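PDB 4D9I: diaminopropionate ammonia-lyase from Escherichia coli, which catalyses the pyridoxal phosphate-dependent alpha,beta-elimination of both L- and D-2,3-diaminopropionate to give pyruvate and ammonia. Local coordinates for residues 42-47 with 212-217; 224-230 with 368-374. One frame throughout, in Å; residues are numbered along the deposited sequence.

Contact 1 (42-47 with 212-217); sequences YRPTPL and EAVEQM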
ATOM      1  N   TYR B  42      21.359   8.601  16.594  1.00 31.58           N
ATOM      2  CA  TYR B  42      20.455   9.753  16.500  1.00 30.75           C
ATOM      3  C   TYR B  42      20.410  10.326  15.099  1.00 31.10           C
ATOM      4  O   TYR B  42      21.464  10.602  14.504  1.00 32.56           O
ATOM      5  CB  TYR B  42      20.813  10.890  17.461  1.00 31.33           C
ATOM      6  CG  TYR B  42      19.873  12.081  17.308  1.00 30.48           C
ATOM      7  CD1 TYR B  42      18.603  12.066  17.886  1.00 29.06           C
ATOM      8  CD2 TYR B  42      20.239  13.199  16.545  1.00 31.42           C
ATOM      9  CE1 TYR B  42      17.733  13.136  17.728  1.00 28.43           C
ATOM     10  CE2 TYR B  42      19.378  14.274  16.385  1.00 30.89           C
ATOM     11  CZ  TYR B  42      18.124  14.233  16.983  1.00 29.57           C
ATOM     12  OH  TYR B  42      17.246  15.284  16.828  1.00 29.36           O
ATOM     13  N   ARG B  43      19.181  10.512  14.611  1.00 29.38           N
ATOM     14  CA  ARG B  43      18.894  11.186  13.362  1.00 29.35           C
ATOM     15  C   ARG B  43      17.450  11.708  13.456  1.00 27.52           C
ATOM     16  O   ARG B  43      16.537  10.949  13.761  1.00 26.33           O
ATOM     17  CB  ARG B  43      19.047  10.208  12.174  1.00 29.70           C
ATOM     18  CG  ARG B  43      19.168  10.843  10.797  1.00 30.65           C
ATOM     19  CD  ARG B  43      18.982   9.792   9.701  1.00 30.70           C
ATOM     20  N   PRO B  44      17.231  13.007  13.191  1.00 27.59           N
ATOM     21  CA  PRO B  44      15.840  13.470  13.176  1.00 26.09           C
ATOM     22  C   PRO B  44      15.021  12.629  12.209  1.00 24.61           C
ATOM     23  O   PRO B  44      15.487  12.323  11.121  1.00 25.02           O
ATOM     24  CB  PRO B  44      15.957  14.901  12.678  1.00 27.13           C
ATOM     25  CG  PRO B  44      17.340  15.319  13.064  1.00 28.87           C
ATOM     26  CD  PRO B  44      18.179  14.091  12.883  1.00 29.27           C
ATOM     27  N   THR B  45      13.841  12.202  12.634  1.00 23.04           N
ATOM     28  CA  THR B  45      12.990  11.335  11.827  1.00 21.89           C
ATOM     29  C   THR B  45      12.350  12.161  10.697  1.00 21.74           C
ATOM     30  O   THR B  45      12.132  13.364  10.852  1.00 22.09           O
ATOM     31  CB  THR B  45      11.866  10.719  12.685  1.00 20.81           C
ATOM     32  OG1 THR B  45      11.135  11.767  13.330  1.00 20.52           O
ATOM     33  CG2 THR B  45      12.412   9.756  13.740  1.00 20.85           C
ATOM     34  N   PRO B  46      12.045  11.531   9.548  1.00 21.44           N
ATOM     35  CA  PRO B  46      11.565  12.390   8.473  1.00 21.51           C
ATOM     36  C   PRO B  46      10.218  13.027   8.755  1.00 20.61           C
ATOM     37  O   PRO B  46       9.372  12.457   9.465  1.00 19.40           O
ATOM     38  CB  PRO B  46      11.459  11.443   7.252  1.00 21.49           C
ATOM     39  CG  PRO B  46      12.329  10.255   7.592  1.00 21.67           C
ATOM     40  CD  PRO B  46      12.311  10.153   9.100  1.00 21.36           C
ATOM     41  N   LEU B  47      10.037  14.210   8.179  1.00 21.13           N
ATOM     42  CA  LEU B  47       8.737  14.837   8.124  1.00 21.13           C
ATOM     43  C   LEU B  47       8.294  14.802   6.666  1.00 21.32           C
ATOM     44  O   LEU B  47       8.788  15.576   5.848  1.00 22.56           O
ATOM     45  CB  LEU B  47       8.818  16.287   8.601  1.00 21.88           C
ATOM     46  CG  LEU B  47       7.471  17.014   8.700  1.00 21.78           C
ATOM     47  CD1 LEU B  47       6.612  16.331   9.760  1.00 20.94           C
ATOM     48  CD2 LEU B  47       7.663  18.474   9.063  1.00 22.89           C
ATOM     49  N   GLU B 212      12.045  18.823  16.564  1.00 25.79           N
ATOM     50  CA  GLU B 212      12.524  18.437  15.233  1.00 25.92           C
ATOM     51  C   GLU B 212      11.560  18.850  14.132  1.00 25.43           C
ATOM     52  O   GLU B 212      11.985  19.409  13.122  1.00 26.75           O
ATOM     53  CB  GLU B 212      12.746  16.926  15.130  1.00 24.61           C
ATOM     54  CG  GLU B 212      13.916  16.383  15.929  1.00 24.94           C
ATOM     55  CD  GLU B 212      13.965  14.868  15.891  1.00 24.15           C
ATOM     56  OE1 GLU B 212      13.131  14.270  15.140  1.00 23.07           O
ATOM     57  OE2 GLU B 212      14.839  14.273  16.587  1.00 24.36           O
ATOM     58  N   ALA B 213      10.274  18.564  14.333  1.00 23.98           N
ATOM     59  CA  ALA B 213       9.239  18.889  13.347  1.00 23.82           C
ATOM     60  C   ALA B 213       9.135  20.388  13.083  1.00 25.31           C
ATOM     61  O   ALA B 213       8.952  20.784  11.940  1.00 25.55           O
ATOM     62  CB  ALA B 213       7.876  18.306  13.743  1.00 22.46           C
ATOM     63  N   VAL B 214       9.266  21.208  14.130  1.00 26.06           N
ATOM     64  CA  VAL B 214       9.193  22.658  13.966  1.00 28.19           C
ATOM     65  C   VAL B 214      10.389  23.134  13.142  1.00 29.95           C
ATOM     66  O   VAL B 214      10.225  23.900  12.204  1.00 30.75           O
ATOM     67  CB  VAL B 214       9.118  23.415  15.317  1.00 28.85           C
ATOM     68  CG1 VAL B 214       9.289  24.909  15.108  1.00 31.29           C
ATOM     69  CG2 VAL B 214       7.775  23.173  15.977  1.00 28.07           C
ATOM     70  N   GLU B 215      11.581  22.657  13.499  1.00 30.62           N
ATOM     71  CA  GLU B 215      12.790  22.926  12.723  1.00 32.58           C
ATOM     72  C   GLU B 215      12.570  22.493  11.274  1.00 32.04           C
ATOM     73  O   GLU B 215      12.923  23.208  10.355  1.00 33.77           O
ATOM     74  CB  GLU B 215      13.990  22.173  13.305  1.00 33.16           C
ATOM     75  CG  GLU B 215      15.305  22.494  12.607  1.00 36.19           C
ATOM     76  CD  GLU B 215      16.470  21.621  13.072  1.00 36.93           C
ATOM     77  OE1 GLU B 215      16.260  20.674  13.852  1.00 35.20           O
ATOM     78  OE2 GLU B 215      17.618  21.880  12.644  1.00 39.53           O
ATOM     79  N   GLN B 216      12.002  21.305  11.076  1.00 29.77           N
ATOM     80  CA  GLN B 216      11.769  20.819   9.717  1.00 29.50           C
ATOM     81  C   GLN B 216      10.750  21.681   8.965  1.00 29.90           C
ATOM     82  O   GLN B 216      10.959  21.999   7.797  1.00 31.77           O
ATOM     83  CB  GLN B 216      11.355  19.353   9.719  1.00 27.17           C
ATOM     84  CG  GLN B 216      12.497  18.398  10.008  1.00 27.33           C
ATOM     85  CD  GLN B 216      12.003  17.070  10.506  1.00 25.18           C
ATOM     86  OE1 GLN B 216      11.122  17.014  11.358  1.00 24.29           O
ATOM     87  NE2 GLN B 216      12.545  15.994   9.964  1.00 24.99           N
ATOM     88  N   MET B 217       9.656  22.055   9.631  1.00 28.81           N
ATOM     89  CA  MET B 217       8.651  22.934   9.027  1.00 29.38           C
ATOM     90  C   MET B 217       9.236  24.300   8.673  1.00 32.27           C
ATOM     91  O   MET B 217       8.963  24.835   7.594  1.00 33.40           O
ATOM     92  CB  MET B 217       7.399  23.051   9.903  1.00 27.93           C
ATOM     93  CG  MET B 217       6.479  21.832   9.820  1.00 25.50           C
ATOM     94  SD  MET B 217       4.976  21.855  10.839  1.00 24.26           S
ATOM     95  CE  MET B 217       5.608  21.947  12.509  1.00 24.07           C
TER
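With CG of Tyr42 trans to its own N (chi1 179°) and CG of Glu212 trans to its carbonyl carbon (chi1 -70°), the phenol and the carboxylate are brought together from opposite directions. The site belongs to the mixed-sheet part of a fold type II PLP enzyme: residues 42-47, the extended approach to strand 47-49, lie against one flank of helix 208-220. Tyr42 OH donates to Glu212 OE2 at 2.6 Å, on its anti side but well out of the carboxylate plane, with the ring and carboxylate planes turned steeply apart. The same carboxylate lies beside the Pro44 ring, Glu212 CD standing 3.8 Å from Pro44 CB, and its other oxygen, OE1, takes a weak, long bond from Thr45 N at 3.3 Å. Arg70 and Lys65 form salt bridges with OE1, so this buried carboxylate is probably kept ionised. Thr45 OG1 turns to Glu67 instead. One helical turn on, the extended side chain of Gln216 points its amide at the loop backbone. NE2 gives Thr45 O a nearly straight bond of 2.8 Å, N-H...O 165°, with the acceptor close to the amide plane, while OE1 accepts from Lys65. That lysine also donates to Thr45 O, which therefore has two donors. Beyond this polar row Leu47 turns inward: its CB packs 3.7 Å from Gln216 OE1, and CD2 touches both Gln216 CB and Met217 CG, the latter at 3.6 Å.

Contact 2 (224-230 with 368-374); sequences PTHVLLQ and DAVVLVI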
ATOM      1  N   PRO B 224       2.281  25.291  10.621  1.00 28.84           N
ATOM      2  CA  PRO B 224       1.073  24.470  10.694  1.00 27.39           C
ATOM      3  C   PRO B 224      -0.150  25.271  11.176  1.00 28.50           C
ATOM      4  O   PRO B 224      -0.042  26.096  12.098  1.00 29.83           O
ATOM      5  CB  PRO B 224       1.453  23.390  11.704  1.00 25.82           C
ATOM      6  CG  PRO B 224       2.482  24.030  12.595  1.00 26.69           C
ATOM      7  CD  PRO B 224       3.138  25.143  11.809  1.00 28.50           C
ATOM      8  N   THR B 225      -1.299  25.023  10.555  1.00 27.91           N
ATOM      9  CA  THR B 225      -2.567  25.531  11.060  1.00 28.86           C
ATOM     10  C   THR B 225      -3.230  24.526  12.011  1.00 27.87           C
ATOM     11  O   THR B 225      -3.990  24.927  12.907  1.00 29.07           O
ATOM     12  CB  THR B 225      -3.552  25.807   9.905  1.00 29.42           C
ATOM     13  OG1 THR B 225      -3.660  24.626   9.105  1.00 27.43           O
ATOM     14  CG2 THR B 225      -3.069  26.972   9.042  1.00 30.88           C
ATOM     15  N   HIS B 226      -2.961  23.234  11.793  1.00 26.05           N
ATOM     16  CA  HIS B 226      -3.578  22.134  12.547  1.00 25.38           C
ATOM     17  C   HIS B 226      -2.569  21.139  13.031  1.00 23.99           C
ATOM     18  O   HIS B 226      -1.503  21.000  12.431  1.00 23.40           O
ATOM     19  CB  HIS B 226      -4.569  21.365  11.662  1.00 24.95           C
ATOM     20  CG  HIS B 226      -5.744  22.184  11.216  1.00 26.49           C
ATOM     21  ND1 HIS B 226      -5.625  23.194  10.337  1.00 27.71           N
ATOM     22  CD2 HIS B 226      -7.087  22.129  11.571  1.00 27.66           C
ATOM     23  CE1 HIS B 226      -6.832  23.769  10.129  1.00 29.22           C
ATOM     24  NE2 HIS B 226      -7.728  23.125  10.894  1.00 29.38           N
ATOM     25  N   VAL B 227      -2.911  20.433  14.115  1.00 23.76           N
ATOM     26  CA  VAL B 227      -2.206  19.210  14.503  1.00 22.77           C
ATOM     27  C   VAL B 227      -3.211  18.166  15.008  1.00 22.79           C
ATOM     28  O   VAL B 227      -4.131  18.485  15.785  1.00 23.63           O
ATOM     29  CB  VAL B 227      -1.049  19.470  15.505  1.00 22.85           C
ATOM     30  CG1 VAL B 227      -1.552  20.051  16.827  1.00 24.06           C
ATOM     31  CG2 VAL B 227      -0.230  18.199  15.741  1.00 21.21           C
ATOM     32  N   LEU B 228      -3.069  16.943  14.500  1.00 21.59           N
ATOM     33  CA  LEU B 228      -3.836  15.819  14.988  1.00 21.84           C
ATOM     34  C   LEU B 228      -2.933  14.987  15.875  1.00 21.17           C
ATOM     35  O   LEU B 228      -1.830  14.594  15.473  1.00 20.87           O
ATOM     36  CB  LEU B 228      -4.429  14.988  13.840  1.00 21.84           C
ATOM     37  CG  LEU B 228      -5.787  15.551  13.356  1.00 23.24           C
ATOM     38  CD1 LEU B 228      -5.584  16.799  12.504  1.00 23.63           C
ATOM     39  CD2 LEU B 228      -6.608  14.522  12.576  1.00 23.79           C
ATOM     40  N   LEU B 229      -3.402  14.730  17.086  1.00 21.40           N
ATOM     41  CA  LEU B 229      -2.618  13.998  18.052  1.00 20.54           C
ATOM     42  C   LEU B 229      -3.446  12.842  18.610  1.00 21.39           C
ATOM     43  O   LEU B 229      -4.441  13.059  19.311  1.00 22.43           O
ATOM     44  CB  LEU B 229      -2.152  14.956  19.182  1.00 20.68           C
ATOM     45  CG  LEU B 229      -1.176  16.084  18.795  1.00 20.35           C
ATOM     46  CD1 LEU B 229      -1.003  17.085  19.948  1.00 21.30           C
ATOM     47  CD2 LEU B 229       0.176  15.505  18.378  1.00 19.10           C
ATOM     48  N   GLN B 230      -3.033  11.617  18.311  1.00 20.96           N
ATOM     49  CA  GLN B 230      -3.684  10.438  18.876  1.00 21.96           C
ATOM     50  C   GLN B 230      -3.343  10.328  20.359  1.00 22.48           C
ATOM     51  O   GLN B 230      -2.232  10.660  20.761  1.00 22.01           O
ATOM     52  CB  GLN B 230      -3.307   9.147  18.127  1.00 21.30           C
ATOM     53  CG  GLN B 230      -1.819   8.795  18.068  1.00 20.46           C
ATOM     54  CD  GLN B 230      -1.129   9.422  16.859  1.00 19.56           C
ATOM     55  OE1 GLN B 230      -0.914  10.625  16.825  1.00 19.51           O
ATOM     56  NE2 GLN B 230      -0.793   8.607  15.871  1.00 19.07           N
ATOM     57  N   ASP B 368      -6.368  26.374   2.662  1.00 32.38           N
ATOM     58  CA  ASP B 368      -5.192  26.958   3.315  1.00 33.03           C
ATOM     59  C   ASP B 368      -4.593  26.098   4.439  1.00 30.89           C
ATOM     60  O   ASP B 368      -3.520  26.417   4.965  1.00 31.43           O
ATOM     61  CB  ASP B 368      -5.527  28.341   3.876  1.00 35.73           C
ATOM     62  CG  ASP B 368      -5.948  29.318   2.797  1.00 38.57           C
ATOM     63  OD1 ASP B 368      -5.270  29.399   1.752  1.00 39.47           O
ATOM     64  OD2 ASP B 368      -6.977  29.982   2.979  1.00 40.48           O
ATOM     65  N   ALA B 369      -5.281  25.035   4.837  1.00 28.86           N
ATOM     66  CA  ALA B 369      -4.820  24.254   5.994  1.00 27.07           C
ATOM     67  C   ALA B 369      -3.484  23.540   5.787  1.00 25.54           C
ATOM     68  O   ALA B 369      -3.243  22.914   4.748  1.00 24.58           O
ATOM     69  CB  ALA B 369      -5.886  23.280   6.472  1.00 25.98           C
ATOM     70  N   VAL B 370      -2.620  23.665   6.794  1.00 25.29           N
ATOM     71  CA  VAL B 370      -1.353  22.960   6.866  1.00 24.30           C
ATOM     72  C   VAL B 370      -1.412  22.028   8.085  1.00 23.01           C
ATOM     73  O   VAL B 370      -1.442  22.486   9.251  1.00 23.36           O
ATOM     74  CB  VAL B 370      -0.174  23.948   6.946  1.00 25.87           C
ATOM     75  CG1 VAL B 370       1.143  23.215   7.042  1.00 25.10           C
ATOM     76  CG2 VAL B 370      -0.176  24.878   5.726  1.00 27.85           C
ATOM     77  N   VAL B 371      -1.431  20.721   7.819  1.00 21.55           N
ATOM     78  CA  VAL B 371      -1.860  19.761   8.839  1.00 20.62           C
ATOM     79  C   VAL B 371      -0.719  18.821   9.242  1.00 19.82           C
ATOM     80  O   VAL B 371      -0.255  18.021   8.443  1.00 18.91           O
ATOM     81  CB  VAL B 371      -3.096  18.971   8.369  1.00 20.22           C
ATOM     82  CG1 VAL B 371      -3.655  18.101   9.495  1.00 20.04           C
ATOM     83  CG2 VAL B 371      -4.189  19.918   7.853  1.00 21.31           C
ATOM     84  N   LEU B 372      -0.264  18.971  10.486  1.00 20.10           N
ATOM     85  CA  LEU B 372       0.772  18.154  11.052  1.00 19.61           C
ATOM     86  C   LEU B 372       0.143  16.902  11.650  1.00 18.96           C
ATOM     87  O   LEU B 372      -0.769  16.979  12.467  1.00 19.35           O
ATOM     88  CB  LEU B 372       1.559  18.948  12.123  1.00 20.35           C
ATOM     89  CG  LEU B 372       2.600  18.190  12.963  1.00 20.13           C
ATOM     90  CD1 LEU B 372       3.636  17.502  12.103  1.00 19.51           C
ATOM     91  CD2 LEU B 372       3.276  19.155  13.938  1.00 21.50           C
ATOM     92  N   VAL B 373       0.622  15.747  11.211  1.00 18.66           N
ATOM     93  CA  VAL B 373       0.150  14.446  11.700  1.00 18.47           C
ATOM     94  C   VAL B 373       1.367  13.747  12.272  1.00 18.50           C
ATOM     95  O   VAL B 373       2.469  13.925  11.755  1.00 18.56           O
ATOM     96  CB  VAL B 373      -0.462  13.629  10.534  1.00 18.32           C
ATOM     97  CG1 VAL B 373      -0.910  12.248  10.972  1.00 18.47           C
ATOM     98  CG2 VAL B 373      -1.665  14.386   9.956  1.00 18.92           C
ATOM     99  N   ILE B 374       1.178  12.980  13.353  1.00 18.21           N
ATOM    100  CA  ILE B 374       2.252  12.181  13.900  1.00 17.76           C
ATOM    101  C   ILE B 374       1.978  10.699  13.674  1.00 17.35           C
ATOM    102  O   ILE B 374       0.943  10.180  14.114  1.00 17.62           O
ATOM    103  CB  ILE B 374       2.471  12.443  15.419  1.00 18.46           C
ATOM    104  CG1 ILE B 374       2.429  13.942  15.759  1.00 18.90           C
ATOM    105  CG2 ILE B 374       3.743  11.740  15.887  1.00 18.64           C
ATOM    106  CD1 ILE B 374       3.549  14.823  15.197  1.00 19.10           C
TER
HETATM  107  O   HOH W   1      -1.311  12.127  14.363  1.00 16.52           O
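Leu228 CD1 rests on Val371 CG1 at 3.8 Å, the two side chains slanting across each other, while on the same face His226 CB sits against both methyls of Val371. CE1 of the His226 ring lies 3.8 Å from Ala369 CB, and Thr225 OG1 meets ND1 at the ring edge in the ring plane. On the other face Val227 CG2 fits beside CG and CD2 of Leu372, and Leu229 CD2 runs alongside Ile374 CG1 at 3.8 Å. Strands 226-230 and 370-375 are parallel neighbours inside the mixed sheet of this fold type II enzyme, helices 235-248 and 338-352 packing on its two faces. Val370 O takes both Thr225 N and His226 N, and Thr225 OG1 accepts Val370 N at 2.7 Å. Towards Ile374 the strands spread, and a water enters, bound to Leu228 O, Ile374 N and Gln230 OE1. The Gln230 side chain, bent at chi2 (-89°), crosses that of Ile374 at about a right angle, NE2 donating to Ile374 O at 2.9 Å and to Ser339 O. With an alanine in place of Gln230, the carbonyls of Ile374 and Ser339 would probably lose this donor, and the water one of its partners.

From the N terminus, the chain passes helix 26-36 and runs through residues 42-47 into edge strand 47-49; contact 1 closes when helix 208-220 returns beside it, after the four-stranded parallel sheet has been built in between. Contact 2 opens just afterwards at residues 224-230 and closes at 368-374, on the last strand of the chain. The two loops follow in series, neither enclosing nor crossing the other. Contact 1 fixes the helix to the edge of the mixed sheet, contact 2 pairs two of its inner strands. They meet through Met217, whose SD touches Pro224 CG (3.7 Å) and whose CE touches Leu372 CD2, and through Leu47 CD1 against Leu372 CD1.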